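Local atomic coordinates of MamA (Candidatus Magnetobacterium bavaricum, PDB entry 3VTX), a protein that is built of tetratricopeptide (TPR) repeats, an all-helical fold that commonly serves as a scaffold for binding other proteins. Residues K47-M50 and D51-L54; L54-D57 and A58-L62; G23-R26 and A27-V31; M9-G12 and D13-T17; S72-A75 and Y76-G80. All coordinates share one frame; numbering follows the deposited sequence. Where two conformers were deposited one is given.

How the contacts relate
All five contacts are local, each made within one helix or at its end, and they follow the chain in the order 4, 3, 1, 2, 5 over five consecutive helices: 5-18, 21-34, 39-51, 55-68 and 73-85. Contacts 3 and 4 have centres about 9 Å apart on packed neighbours. Contacts 1 and 2 share Leu54 and lie about 8 Å apart, centre to centre, the end of one helix and the start of the next. Contact 1 touches all four others, whereas contacts 4 and 5 have centres about 22 Å apart and do not meet. Successive helices thus stack on one another, as expected of TPR repeats, which build an elongated helical array.

Contact 1 of 5, residues K47-M50 and D51-L54; sequences KTYM and DIGL
Tyr49 and Leu54 pack together where helix 39-51 gives way to the turn before helix 55-68. The aromatic ring and the leucine side chain cross obliquely, Tyr49 CD1 lying 4.0 Å from Leu54 CD1. Leu54 CB also sits over the carbonyl oxygen Tyr49 O at 3.8 Å. The same oxygen ties the two backbones together, taking a 2.9 Å hydrogen bond from Leu54 N. Gly53 N in turn bonds to Met50 O at 3.1 Å, coming from above that carbonyl plane, 67° out of it. These two bonds, with Gly53 at a positive phi of 77°, make a Schellman motif. It ends the helix and swings the chain round, so that Leu54 becomes the N-cap residue of the next one. Just before the turn, Ile52 N makes only weak bonds, with Thr48 O and Tyr49 O, as the helical pattern breaks up. Asp51 is still helical, its N bonded to Lys47 O at 2.9 Å. A chi1 of -78° turns its carboxylate back along the helix, bringing Asp51 CG to 3.3 Å from Lys47 O. Asp51 OD1 and Lys47 O, both acceptors, face each other without bonding, and Asp51 OD2 makes a salt bridge with Arg16. Four helices surround this corner. Thr48 and Tyr49 lean on helix 21-34, and Arg16 reaches in from helix 5-18. Met50 bends at its second and third torsions between Pro55 and Ala58 of helix 55-68 and Ile78, Ala82 and Met85 of helix 73-85.

Contact 2 of 5, residues L54-D57 and A58-L62; sequences LPND and AIESL
Asp57 and Glu60 stand side by side and point the same way on the first turns of helix 55-68. Their carboxylates approach to 3.7 Å between Asp57 OD1 and Glu60 OE1, with planes turned 73° apart. Glu60 reaches this place by an extended chain whose CG rests on the backbone, 3.5 Å from Asn56 O. The other carboxylate oxygen of Asp57, OD2, takes a weak hydrogen bond from Asn56 ND2. Elsewhere round the helix, Ile59 presses CG1 against Pro55 O at 3.2 Å, and Ala58 CB lies over the same oxygen. The backbone beneath fixes these positions: Ala58 N bonds to Leu54 O at 3.0 Å and Ile59 N to Pro55 O at 2.9 Å, the first full turn after the N-cap. Asp57 O takes a weak bond from Glu60 N and a shorter one, 2.7 Å, from a water that also bonds to Ser61 OG. Farther out, Asp57 and Ala58 lie against Tyr49, while Ile59 faces Ala82, Asn83 and Ile86. Two acidic groups so close probably disfavour each other's ionisation somewhat. The positive end of the helix dipole, on whose first turn Asp57 stands, and the Asn56 amide may offset part of that cost, and Glu60 is exposed to solvent, which would screen the charges.

Contact 3 of 5, residues G23-R26 and A27-V31; sequences GAIR and AYKKV
Helix 21-34, part of a TPR repeat, carries this contact on two faces: Tyr28 folds back over Ala24 on one, and Lys29 runs alongside Ile25 on another. With the tyrosine CG anti to the carbonyl carbon (chi1 -66°), the ring is carried back over the preceding turn. Tyr28 CD2 comes to 3.2 Å from Ala24 O, met obliquely by the ring, and Tyr28 CE2 is 4.2 Å from Ala24 CB. That oxygen also accepts Tyr28 N at 3.1 Å, nearly along the C=O axis, so one carbonyl meets both backbone and ring of the same residue. Lys29 stretches out beyond CG, its CE 3.5 Å from Ile25 CG2, while its CG touches Ile25 O at 3.3 Å. Ile25 O is bonded to Lys29 N at 2.9 Å, which holds the two residues in step. On the outer face, Arg26 bends at its third torsion (chi3 -83°) and brings its guanidinium back over the helix, with Gly23 CA over one face, toward the rim of the group; its NE forms a salt bridge with Asp22. The aliphatic part of Lys29 thus packs on Ile25 CG2 as apolar surface, while its amine reaches a weak hydrogen bond with Tyr49 OH. Tyr28 likewise combines roles: its ring is buried between helices 5-18 and 39-51, and its hydroxyl, which would be costly to bury alone, is satisfied by Asp13 OD1.

Contact 4 of 5, residues M9-G12 and D13-T17; sequences MDIG and DKKRT
Asp13 and Met9 meet on the inward side of helix 5-18, and Asp10 and Lys14 on its outward side; the first is closely packed and the second looser. Inside, a chi1 of -73° swings the Asp13 carboxylate over the preceding turn, leaving its CG 3.3 Å from Met9 O. The same oxygen accepts Asp13 N at 3.0 Å. Next to it the helix is bare at the buried Gly12, where Tyr28 and Ala24 of the adjoining helix come close to the backbone. Gly12 O takes a short bond of 2.8 Å from Arg16 N, and Arg16 CB lies 3.3 Å from the same oxygen. Between the two sides, Ile11 and Lys15 run alongside each other, Ile11 CG2 lying 3.7 Å from Lys15 CE, with the lysine chain extended. The solvent side is looser. Lys14 bends at its third torsion (chi3 61°) and crosses Asp10, its CD resting 3.2 Å from Asp10 OD1. The charged ends remain apart, with Asp10 OD2 and Lys14 NZ at 3.9 Å, a long salt bridge. Asp10 has two conformers, so this pairing is doubtful as a fixed feature. Inward-facing charges, by contrast, have firm partners: Asp13, besides its bond to Tyr28, forms through OD2 a salt bridge with Lys44 of helix 39-51, and extended Arg16 passes Ala24 and Thr48 to its salt bridge with Asp51. Met9 lies against Glu40, Thr41 and Lys44, and Ile11 against Ala27, so helix 5-18 is packed against both of the helices that follow it.

Contact 5 of 5, residues S72-A75 and Y76-G80; sequences SAEA and YYILG
This is an N-terminal helix cap: Ser72 is the N-cap of helix 73-85, and Tyr76, one turn on, packs its ring beside the Ser72 carbonyl. The serine OG accepts a 3.0 Å hydrogen bond from Ala75 N, nearly straight at 164°, so the side chain stands in for the carbonyl that a further turn would have provided. Tyr76 N bonds to Ser72 O at a longer 3.3 Å, and Tyr76 CD2 lies 3.4 Å from the same oxygen, approached obliquely by the ring. The next bonds are shorter, with Tyr77 N to Ala73 O at 2.8 Å and Leu79 N to Ala75 O at 2.9 Å. On the face toward helix 39-51, Glu74 and Ile78 lie side by side, pointing the same way. Their closest side-chain approach is 3.8 Å between Glu74 CG and Ile78 CD1, the glutamate being extended with CG anti to its backbone N (chi1 -177°). Ile78 CG1 also sits on Glu74 O at 3.3 Å. The methylene part of Glu74 is therefore apolar packing, while its OE1 is held by a salt bridge to Lys47. The two tyrosines leave the helix in different directions. Tyr76 packs against helix 89-102 at Arg98, Ala99 and Leu102 and also touches Val66 of helix 55-68. Tyr77 turns to helix 107-119 and to the ring of Tyr106. Ala75 rests on Phe65 and Ile78 on Leu62, which seats this helix start against helix 55-68.

Contact 1 of 5, residues K47-M50 and D51-L54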
loop_
_atom_site.group_PDB
_atom_site.type_symbol
_atom_site.label_atom_id
_atom_site.label_comp_id
_atom_site.label_asym_id
_atom_site.label_seq_id
_atom_site.Cartn_x
_atom_site.Cartn_y
_atom_site.Cartn_z
ATOM N N LYS A 47 -9.932 1.485 -6.927
ATOM C CA LYS A 47 -9.999 1.748 -5.492
ATOM C C LYS A 47 -11.245 1.138 -4.818
ATOM O O LYS A 47 -11.169 0.728 -3.639
ATOM C CB LYS A 47 -9.964 3.228 -5.236
ATOM C CG LYS A 47 -8.677 3.912 -5.465
ATOM C CD LYS A 47 -8.799 5.398 -5.244
ATOM C CE LYS A 47 -7.419 6.052 -5.317
ATOM N NZ LYS A 47 -7.500 7.583 -5.205
ATOM N N THR A 48 -12.364 1.132 -5.546
ATOM C CA THR A 48 -13.611 0.569 -5.051
ATOM C C THR A 48 -13.448 -0.942 -4.833
ATOM O O THR A 48 -13.869 -1.438 -3.809
ATOM C CB THR A 48 -14.776 0.867 -5.918
ATOM O OG1 THR A 48 -14.872 2.296 -6.124
ATOM C CG2 THR A 48 -16.094 0.325 -5.335
ATOM N N TYR A 49 -12.832 -1.633 -5.788
ATOM C CA TYR A 49 -12.600 -3.026 -5.612
ATOM C C TYR A 49 -11.630 -3.261 -4.450
ATOM O O TYR A 49 -11.739 -4.237 -3.743
ATOM C CB TYR A 49 -12.126 -3.675 -6.935
ATOM C CG TYR A 49 -13.240 -4.065 -7.895
ATOM C CD1 TYR A 49 -14.222 -5.000 -7.513
ATOM C CD2 TYR A 49 -13.277 -3.557 -9.189
ATOM C CE1 TYR A 49 -15.160 -5.467 -8.389
ATOM C CE2 TYR A 49 -14.284 -3.962 -10.078
ATOM C CZ TYR A 49 -15.226 -4.900 -9.658
ATOM O OH TYR A 49 -16.163 -5.316 -10.559
ATOM N N MET A 50 -10.650 -2.385 -4.233
ATOM C CA MET A 50 -9.736 -2.567 -3.084
ATOM C C MET A 50 -10.511 -2.394 -1.783
ATOM O O MET A 50 -10.249 -3.148 -0.851
ATOM C CB MET A 50 -8.562 -1.590 -3.140
ATOM C CG MET A 50 -7.618 -1.809 -4.307
ATOM S SD MET A 50 -6.821 -3.405 -4.385
ATOM C CE MET A 50 -5.569 -3.205 -3.012
ATOM N N ASP A 51 -11.463 -1.474 -1.755
ATOM C CA ASP A 51 -12.299 -1.196 -0.574
ATOM C C ASP A 51 -13.044 -2.448 -0.105
ATOM O O ASP A 51 -13.235 -2.687 1.101
ATOM C CB ASP A 51 -13.312 -0.077 -0.836
ATOM C CG ASP A 51 -12.727 1.346 -0.802
ATOM O OD1 ASP A 51 -11.615 1.567 -0.283
ATOM O OD2 ASP A 51 -13.471 2.214 -1.335
ATOM N N ILE A 52 -13.468 -3.268 -1.056
ATOM C CA ILE A 52 -14.166 -4.479 -0.686
ATOM C C ILE A 52 -13.358 -5.761 -0.709
ATOM O O ILE A 52 -13.898 -6.859 -0.532
ATOM C CB ILE A 52 -15.418 -4.581 -1.461
ATOM C CG1 ILE A 52 -15.093 -4.551 -2.937
ATOM C CG2 ILE A 52 -16.298 -3.376 -1.062
ATOM C CD1 ILE A 52 -16.190 -4.657 -3.762
ATOM N N GLY A 53 -12.054 -5.630 -0.804
ATOM C CA GLY A 53 -11.129 -6.683 -0.645
ATOM C C GLY A 53 -11.024 -7.599 -1.849
ATOM O O GLY A 53 -10.804 -8.748 -1.715
ATOM N N LEU A 54 -11.167 -7.039 -3.034
ATOM C CA LEU A 54 -10.944 -7.764 -4.307
ATOM C C LEU A 54 -9.840 -7.178 -5.154
ATOM O O LEU A 54 -10.040 -6.617 -6.237
ATOM C CB LEU A 54 -12.267 -7.764 -5.056
ATOM C CG LEU A 54 -13.423 -8.520 -4.456
ATOM C CD1 LEU A 54 -14.681 -8.389 -5.444
ATOM C CD2 LEU A 54 -13.083 -9.993 -4.269
#

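Contact 2 of 5, residues L54-D57 and A58-L62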
loop_
_atom_site.group_PDB
_atom_site.type_symbol
_atom_site.label_atom_id
_atom_site.label_comp_id
_atom_site.label_asym_id
_atom_site.label_seq_id
_atom_site.Cartn_x
_atom_site.Cartn_y
_atom_site.Cartn_z
ATOM N N LEU A 54 -11.167 -7.039 -3.034
ATOM C CA LEU A 54 -10.944 -7.764 -4.307
ATOM C C LEU A 54 -9.840 -7.178 -5.154
ATOM O O LEU A 54 -10.040 -6.617 -6.237
ATOM C CB LEU A 54 -12.267 -7.764 -5.056
ATOM C CG LEU A 54 -13.423 -8.520 -4.456
ATOM C CD1 LEU A 54 -14.681 -8.389 -5.444
ATOM C CD2 LEU A 54 -13.083 -9.993 -4.269
ATOM N N PRO A 55 -8.595 -7.294 -4.684
ATOM C CA PRO A 55 -7.490 -6.899 -5.467
ATOM C C PRO A 55 -7.436 -7.533 -6.843
ATOM O O PRO A 55 -6.925 -6.872 -7.794
ATOM C CB PRO A 55 -6.300 -7.307 -4.591
ATOM C CG PRO A 55 -6.794 -8.391 -3.744
ATOM C CD PRO A 55 -8.191 -7.983 -3.445
ATOM N N ASN A 56 -7.899 -8.772 -7.016
ATOM C CA ASN A 56 -7.818 -9.327 -8.382
ATOM C C ASN A 56 -8.609 -8.506 -9.433
ATOM O O ASN A 56 -8.123 -8.246 -10.530
ATOM C CB ASN A 56 -8.238 -10.749 -8.407
ATOM C CG ASN A 56 -9.713 -10.942 -8.688
ATOM O OD1 ASN A 56 -10.118 -11.163 -9.858
ATOM N ND2 ASN A 56 -10.582 -10.790 -7.622
ATOM N N ASP A 57 -9.778 -8.035 -9.042
ATOM C CA ASP A 57 -10.609 -7.146 -9.878
ATOM C C ASP A 57 -10.019 -5.752 -9.978
ATOM O O ASP A 57 -10.058 -5.113 -11.016
ATOM C CB ASP A 57 -12.049 -7.164 -9.322
ATOM C CG ASP A 57 -12.818 -8.404 -9.730
ATOM O OD1 ASP A 57 -13.023 -8.605 -10.937
ATOM O OD2 ASP A 57 -13.170 -9.188 -8.848
ATOM N N ALA A 58 -9.475 -5.238 -8.863
ATOM C CA ALA A 58 -8.854 -3.957 -8.902
ATOM C C ALA A 58 -7.742 -3.903 -9.935
ATOM O O ALA A 58 -7.638 -2.928 -10.695
ATOM C CB ALA A 58 -8.349 -3.542 -7.475
ATOM N N ILE A 59 -6.905 -4.914 -9.936
ATOM C CA ILE A 59 -5.733 -4.984 -10.828
ATOM C C ILE A 59 -6.168 -4.907 -12.317
ATOM O O ILE A 59 -5.493 -4.273 -13.148
ATOM C CB ILE A 59 -4.912 -6.279 -10.521
ATOM C CG1 ILE A 59 -4.181 -6.139 -9.180
ATOM C CG2 ILE A 59 -3.867 -6.597 -11.704
ATOM C CD1 ILE A 59 -3.651 -7.514 -8.700
ATOM N N GLU A 60 -7.339 -5.462 -12.661
ATOM C CA GLU A 60 -7.817 -5.365 -14.036
ATOM C C GLU A 60 -7.923 -3.906 -14.459
ATOM O O GLU A 60 -7.474 -3.557 -15.559
ATOM C CB GLU A 60 -9.190 -6.092 -14.214
ATOM C CG GLU A 60 -9.072 -7.606 -13.830
ATOM C CD GLU A 60 -10.382 -8.433 -13.970
ATOM O OE1 GLU A 60 -11.445 -7.855 -14.217
ATOM O OE2 GLU A 60 -10.351 -9.702 -13.790
ATOM N N SER A 61 -8.462 -3.017 -13.609
ATOM C CA SER A 61 -8.551 -1.596 -13.895
ATOM C C SER A 61 -7.222 -0.864 -13.772
ATOM O O SER A 61 -6.939 0.030 -14.531
ATOM C CB SER A 61 -9.594 -0.837 -13.079
ATOM O OG SER A 61 -10.883 -1.222 -13.513
ATOM N N LEU A 62 -6.458 -1.185 -12.750
ATOM C CA LEU A 62 -5.206 -0.495 -12.487
ATOM C C LEU A 62 -4.211 -0.855 -13.625
ATOM O O LEU A 62 -3.385 0.010 -14.002
ATOM C CB LEU A 62 -4.623 -0.946 -11.133
ATOM C CG LEU A 62 -5.469 -0.464 -9.939
ATOM C CD1 LEU A 62 -5.130 -1.285 -8.639
ATOM C CD2 LEU A 62 -5.177 0.967 -9.713
HETATM O O HOH W 1 -11.772 -3.422 -12.224
#

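Contact 3 of 5, residues G23-R26 and A27-V31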
loop_
_atom_site.group_PDB
_atom_site.type_symbol
_atom_site.label_atom_id
_atom_site.label_comp_id
_atom_site.label_asym_id
_atom_site.label_seq_id
_atom_site.Cartn_x
_atom_site.Cartn_y
_atom_site.Cartn_z
ATOM N N GLY A 23 -23.409 -0.677 -6.447
ATOM C CA GLY A 23 -23.862 0.481 -7.243
ATOM C C GLY A 23 -22.763 1.382 -7.805
ATOM O O GLY A 23 -22.864 1.843 -8.936
ATOM N N ALA A 24 -21.747 1.638 -6.997
ATOM C CA ALA A 24 -20.622 2.488 -7.377
ATOM C C ALA A 24 -19.961 1.803 -8.555
ATOM O O ALA A 24 -19.664 2.425 -9.542
ATOM C CB ALA A 24 -19.653 2.669 -6.231
ATOM N N ILE A 25 -19.665 0.486 -8.465
ATOM C CA ILE A 25 -19.046 -0.252 -9.561
ATOM C C ILE A 25 -19.882 -0.226 -10.855
ATOM O O ILE A 25 -19.355 -0.049 -11.944
ATOM C CB ILE A 25 -18.847 -1.708 -9.119
ATOM C CG1 ILE A 25 -17.649 -1.763 -8.107
ATOM C CG2 ILE A 25 -18.482 -2.592 -10.307
ATOM C CD1 ILE A 25 -17.559 -3.026 -7.240
ATOM N N ARG A 26 -21.189 -0.400 -10.714
ATOM C CA ARG A 26 -22.087 -0.288 -11.861
ATOM C C ARG A 26 -21.967 1.049 -12.571
ATOM O O ARG A 26 -21.877 1.080 -13.804
ATOM C CB ARG A 26 -23.539 -0.604 -11.497
ATOM C CG ARG A 26 -23.714 -2.056 -11.302
ATOM C CD ARG A 26 -25.183 -2.486 -11.060
ATOM N NE ARG A 26 -25.544 -2.321 -9.675
ATOM C CZ ARG A 26 -26.333 -1.394 -9.179
ATOM N NH1 ARG A 26 -26.590 -1.411 -7.882
ATOM N NH2 ARG A 26 -26.911 -0.543 -9.974
ATOM N N ALA A 27 -21.976 2.123 -11.815
ATOM C CA ALA A 27 -21.866 3.433 -12.390
ATOM C C ALA A 27 -20.504 3.674 -13.102
ATOM O O ALA A 27 -20.451 4.150 -14.231
ATOM C CB ALA A 27 -22.128 4.495 -11.315
ATOM N N TYR A 28 -19.394 3.188 -12.514
ATOM C CA TYR A 28 -18.094 3.384 -13.093
ATOM C C TYR A 28 -17.903 2.539 -14.319
ATOM O O TYR A 28 -17.334 3.008 -15.359
ATOM C CB TYR A 28 -17.044 3.082 -12.018
ATOM C CG TYR A 28 -16.959 4.013 -10.799
ATOM C CD1 TYR A 28 -17.112 5.386 -10.896
ATOM C CD2 TYR A 28 -16.620 3.515 -9.554
ATOM C CE1 TYR A 28 -17.048 6.184 -9.789
ATOM C CE2 TYR A 28 -16.469 4.335 -8.459
ATOM C CZ TYR A 28 -16.663 5.673 -8.591
ATOM O OH TYR A 28 -16.502 6.451 -7.499
ATOM N N LYS A 29 -18.493 1.332 -14.306
ATOM C CA LYS A 29 -18.469 0.481 -15.446
ATOM C C LYS A 29 -19.238 1.120 -16.631
ATOM O O LYS A 29 -18.842 0.911 -17.808
ATOM C CB LYS A 29 -18.945 -0.910 -15.168
ATOM C CG LYS A 29 -17.966 -1.810 -14.364
ATOM C CD LYS A 29 -18.494 -3.165 -14.087
ATOM C CE LYS A 29 -17.524 -4.065 -13.391
ATOM N NZ LYS A 29 -18.181 -5.373 -13.116
ATOM N N LYS A 30 -20.326 1.811 -16.306
ATOM C CA LYS A 30 -21.159 2.472 -17.334
ATOM C C LYS A 30 -20.297 3.609 -17.971
ATOM O O LYS A 30 -20.234 3.696 -19.205
ATOM C CB LYS A 30 -22.417 2.994 -16.720
ATOM C CG LYS A 30 -23.354 3.723 -17.799
ATOM C CD LYS A 30 -24.837 3.609 -17.502
ATOM C CE LYS A 30 -25.698 3.971 -18.767
ATOM N NZ LYS A 30 -25.242 3.116 -19.939
ATOM N N VAL A 31 -19.588 4.368 -17.146
ATOM C CA VAL A 31 -18.639 5.384 -17.644
ATOM C C VAL A 31 -17.667 4.764 -18.640
ATOM O O VAL A 31 -17.433 5.297 -19.744
ATOM C CB VAL A 31 -17.907 6.072 -16.548
ATOM C CG1 VAL A 31 -16.770 6.994 -17.134
ATOM C CG2 VAL A 31 -18.801 6.841 -15.659
#

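Contact 4 of 5, residues M9-G12 and D13-T17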
loop_
_atom_site.group_PDB
_atom_site.type_symbol
_atom_site.label_atom_id
_atom_site.label_comp_id
_atom_site.label_asym_id
_atom_site.label_seq_id
_atom_site.Cartn_x
_atom_site.Cartn_y
_atom_site.Cartn_z
ATOM N N MET A 9 -20.050 9.191 -13.366
ATOM C CA MET A 9 -18.995 9.266 -12.382
ATOM C C MET A 9 -19.530 9.830 -11.050
ATOM O O MET A 9 -19.196 9.322 -9.994
ATOM C CB MET A 9 -17.784 10.040 -12.906
ATOM C CG MET A 9 -16.523 9.743 -12.119
ATOM S SD MET A 9 -15.118 10.799 -12.692
ATOM C CE MET A 9 -15.335 10.762 -14.502
ATOM N N ASP A 10 -20.326 10.915 -11.051
ATOM C CA ASP A 10 -20.919 11.479 -9.777
ATOM C C ASP A 10 -21.764 10.477 -9.014
ATOM O O ASP A 10 -21.754 10.403 -7.780
ATOM C CB ASP A 10 -21.883 12.672 -10.043
ATOM C CG ASP A 10 -22.764 13.031 -8.788
ATOM O OD1 ASP A 10 -22.164 13.402 -7.744
ATOM O OD2 ASP A 10 -24.039 12.919 -8.834
ATOM N N ILE A 11 -22.609 9.758 -9.747
ATOM C CA ILE A 11 -23.457 8.702 -9.129
ATOM C C ILE A 11 -22.535 7.702 -8.432
ATOM O O ILE A 11 -22.686 7.398 -7.243
ATOM C CB ILE A 11 -24.374 8.016 -10.169
ATOM C CG1 ILE A 11 -25.469 8.996 -10.641
ATOM C CG2 ILE A 11 -25.054 6.766 -9.576
ATOM C CD1 ILE A 11 -26.097 8.631 -11.957
ATOM N N GLY A 12 -21.496 7.279 -9.143
ATOM C CA GLY A 12 -20.581 6.298 -8.532
ATOM C C GLY A 12 -19.924 6.818 -7.276
ATOM O O GLY A 12 -19.823 6.129 -6.269
ATOM N N ASP A 13 -19.466 8.076 -7.330
ATOM C CA ASP A 13 -18.779 8.634 -6.184
ATOM C C ASP A 13 -19.675 8.654 -4.967
ATOM O O ASP A 13 -19.245 8.391 -3.865
ATOM C CB ASP A 13 -18.331 10.055 -6.515
ATOM C CG ASP A 13 -17.187 10.086 -7.461
ATOM O OD1 ASP A 13 -16.451 9.063 -7.603
ATOM O OD2 ASP A 13 -16.944 11.162 -8.044
ATOM N N LYS A 14 -20.917 9.056 -5.172
ATOM C CA LYS A 14 -21.869 9.234 -4.071
ATOM C C LYS A 14 -22.290 7.842 -3.524
ATOM O O LYS A 14 -22.486 7.658 -2.345
ATOM C CB LYS A 14 -23.124 9.944 -4.570
ATOM C CG LYS A 14 -23.089 11.469 -4.539
ATOM C CD LYS A 14 -24.089 12.063 -5.532
ATOM C CE LYS A 14 -25.549 11.679 -5.236
ATOM N NZ LYS A 14 -26.476 12.770 -5.786
ATOM N N LYS A 15 -22.454 6.889 -4.425
ATOM C CA LYS A 15 -22.706 5.498 -3.966
ATOM C C LYS A 15 -21.555 4.908 -3.198
ATOM O O LYS A 15 -21.761 4.289 -2.170
ATOM C CB LYS A 15 -23.143 4.648 -5.150
ATOM C CG LYS A 15 -24.587 4.908 -5.558
ATOM C CD LYS A 15 -25.119 4.006 -6.664
ATOM C CE LYS A 15 -26.538 4.373 -7.143
ATOM N NZ LYS A 15 -27.123 3.321 -8.065
ATOM N N ARG A 16 -20.322 5.117 -3.654
ATOM C CA ARG A 16 -19.200 4.644 -2.958
ATOM C C ARG A 16 -19.163 5.261 -1.503
ATOM O O ARG A 16 -18.981 4.563 -0.491
ATOM C CB ARG A 16 -17.939 5.000 -3.744
ATOM C CG ARG A 16 -16.686 4.385 -3.144
ATOM C CD ARG A 16 -15.482 4.789 -3.943
ATOM N NE ARG A 16 -14.314 4.345 -3.246
ATOM C CZ ARG A 16 -13.125 4.887 -3.350
ATOM N NH1 ARG A 16 -12.163 4.402 -2.614
ATOM N NH2 ARG A 16 -12.919 5.952 -4.120
ATOM N N THR A 17 -19.416 6.557 -1.427
ATOM C CA THR A 17 -19.344 7.237 -0.104
ATOM C C THR A 17 -20.334 6.611 0.904
ATOM O O THR A 17 -19.989 6.318 2.068
ATOM C CB THR A 17 -19.555 8.735 -0.318
ATOM O OG1 THR A 17 -18.402 9.226 -1.015
ATOM C CG2 THR A 17 -19.733 9.474 1.008
#

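Contact 5 of 5, residues S72-A75 and Y76-G80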
loop_
_atom_site.group_PDB
_atom_site.type_symbol
_atom_site.label_atom_id
_atom_site.label_comp_id
_atom_site.label_asym_id
_atom_site.label_seq_id
_atom_site.Cartn_x
_atom_site.Cartn_y
_atom_site.Cartn_z
ATOM N N SER A 72 1.386 8.397 -11.964
ATOM C CA SER A 72 0.704 8.491 -10.691
ATOM C C SER A 72 1.382 7.500 -9.684
ATOM O O SER A 72 1.255 6.219 -9.831
ATOM C CB SER A 72 -0.780 8.082 -10.823
ATOM O OG SER A 72 -1.399 7.815 -9.564
ATOM N N ALA A 73 2.062 8.040 -8.708
ATOM C CA ALA A 73 2.726 7.197 -7.689
ATOM C C ALA A 73 1.665 6.321 -6.973
ATOM O O ALA A 73 1.885 5.124 -6.708
ATOM C CB ALA A 73 3.542 8.010 -6.685
ATOM N N GLU A 74 0.544 6.926 -6.674
ATOM C CA GLU A 74 -0.549 6.233 -5.941
ATOM C C GLU A 74 -1.057 5.041 -6.727
ATOM O O GLU A 74 -1.264 3.975 -6.160
ATOM C CB GLU A 74 -1.695 7.187 -5.611
ATOM C CG GLU A 74 -2.807 6.543 -4.789
ATOM C CD GLU A 74 -4.067 7.379 -4.521
ATOM O OE1 GLU A 74 -4.620 8.007 -5.456
ATOM O OE2 GLU A 74 -4.581 7.235 -3.381
ATOM N N ALA A 75 -1.307 5.229 -8.017
ATOM C CA ALA A 75 -1.764 4.107 -8.816
ATOM C C ALA A 75 -0.801 2.913 -8.774
ATOM O O ALA A 75 -1.232 1.781 -8.646
ATOM C CB ALA A 75 -2.035 4.537 -10.245
ATOM N N TYR A 76 0.492 3.180 -8.940
ATOM C CA TYR A 76 1.511 2.177 -8.824
ATOM C C TYR A 76 1.537 1.537 -7.425
ATOM O O TYR A 76 1.765 0.317 -7.324
ATOM C CB TYR A 76 2.864 2.713 -9.280
ATOM C CG TYR A 76 3.047 2.758 -10.777
ATOM C CD1 TYR A 76 3.116 1.592 -11.512
ATOM C CD2 TYR A 76 3.197 3.989 -11.460
ATOM C CE1 TYR A 76 3.290 1.640 -12.890
ATOM C CE2 TYR A 76 3.391 4.025 -12.828
ATOM C CZ TYR A 76 3.453 2.879 -13.522
ATOM O OH TYR A 76 3.688 2.891 -14.908
ATOM N N TYR A 77 1.374 2.348 -6.386
ATOM C CA TYR A 77 1.371 1.842 -5.035
ATOM C C TYR A 77 0.209 0.864 -4.884
ATOM O O TYR A 77 0.356 -0.175 -4.251
ATOM C CB TYR A 77 1.252 3.011 -4.018
ATOM C CG TYR A 77 0.982 2.514 -2.590
ATOM C CD1 TYR A 77 1.973 1.809 -1.845
ATOM C CD2 TYR A 77 -0.274 2.679 -2.013
ATOM C CE1 TYR A 77 1.682 1.385 -0.590
ATOM C CE2 TYR A 77 -0.573 2.204 -0.709
ATOM C CZ TYR A 77 0.433 1.547 -0.053
ATOM O OH TYR A 77 0.220 1.038 1.216
ATOM N N ILE A 78 -0.970 1.240 -5.360
ATOM C CA ILE A 78 -2.152 0.410 -5.184
ATOM C C ILE A 78 -1.997 -0.836 -6.014
ATOM O O ILE A 78 -2.252 -1.921 -5.523
ATOM C CB ILE A 78 -3.457 1.137 -5.500
ATOM C CG1 ILE A 78 -3.635 2.376 -4.588
ATOM C CG2 ILE A 78 -4.621 0.111 -5.402
ATOM C CD1 ILE A 78 -4.805 3.363 -4.999
ATOM N N LEU A 79 -1.490 -0.699 -7.229
ATOM C CA LEU A 79 -1.245 -1.834 -8.112
ATOM C C LEU A 79 -0.237 -2.761 -7.483
ATOM O O LEU A 79 -0.406 -3.956 -7.446
ATOM C CB LEU A 79 -0.702 -1.362 -9.465
ATOM C CG LEU A 79 -0.298 -2.467 -10.500
ATOM C CD1 LEU A 79 -1.464 -3.456 -10.719
ATOM C CD2 LEU A 79 0.179 -1.837 -11.875
ATOM N N GLY A 80 0.840 -2.203 -6.973
ATOM C CA GLY A 80 1.841 -3.106 -6.348
ATOM C C GLY A 80 1.367 -3.758 -5.060
ATOM O O GLY A 80 1.604 -4.942 -4.837
#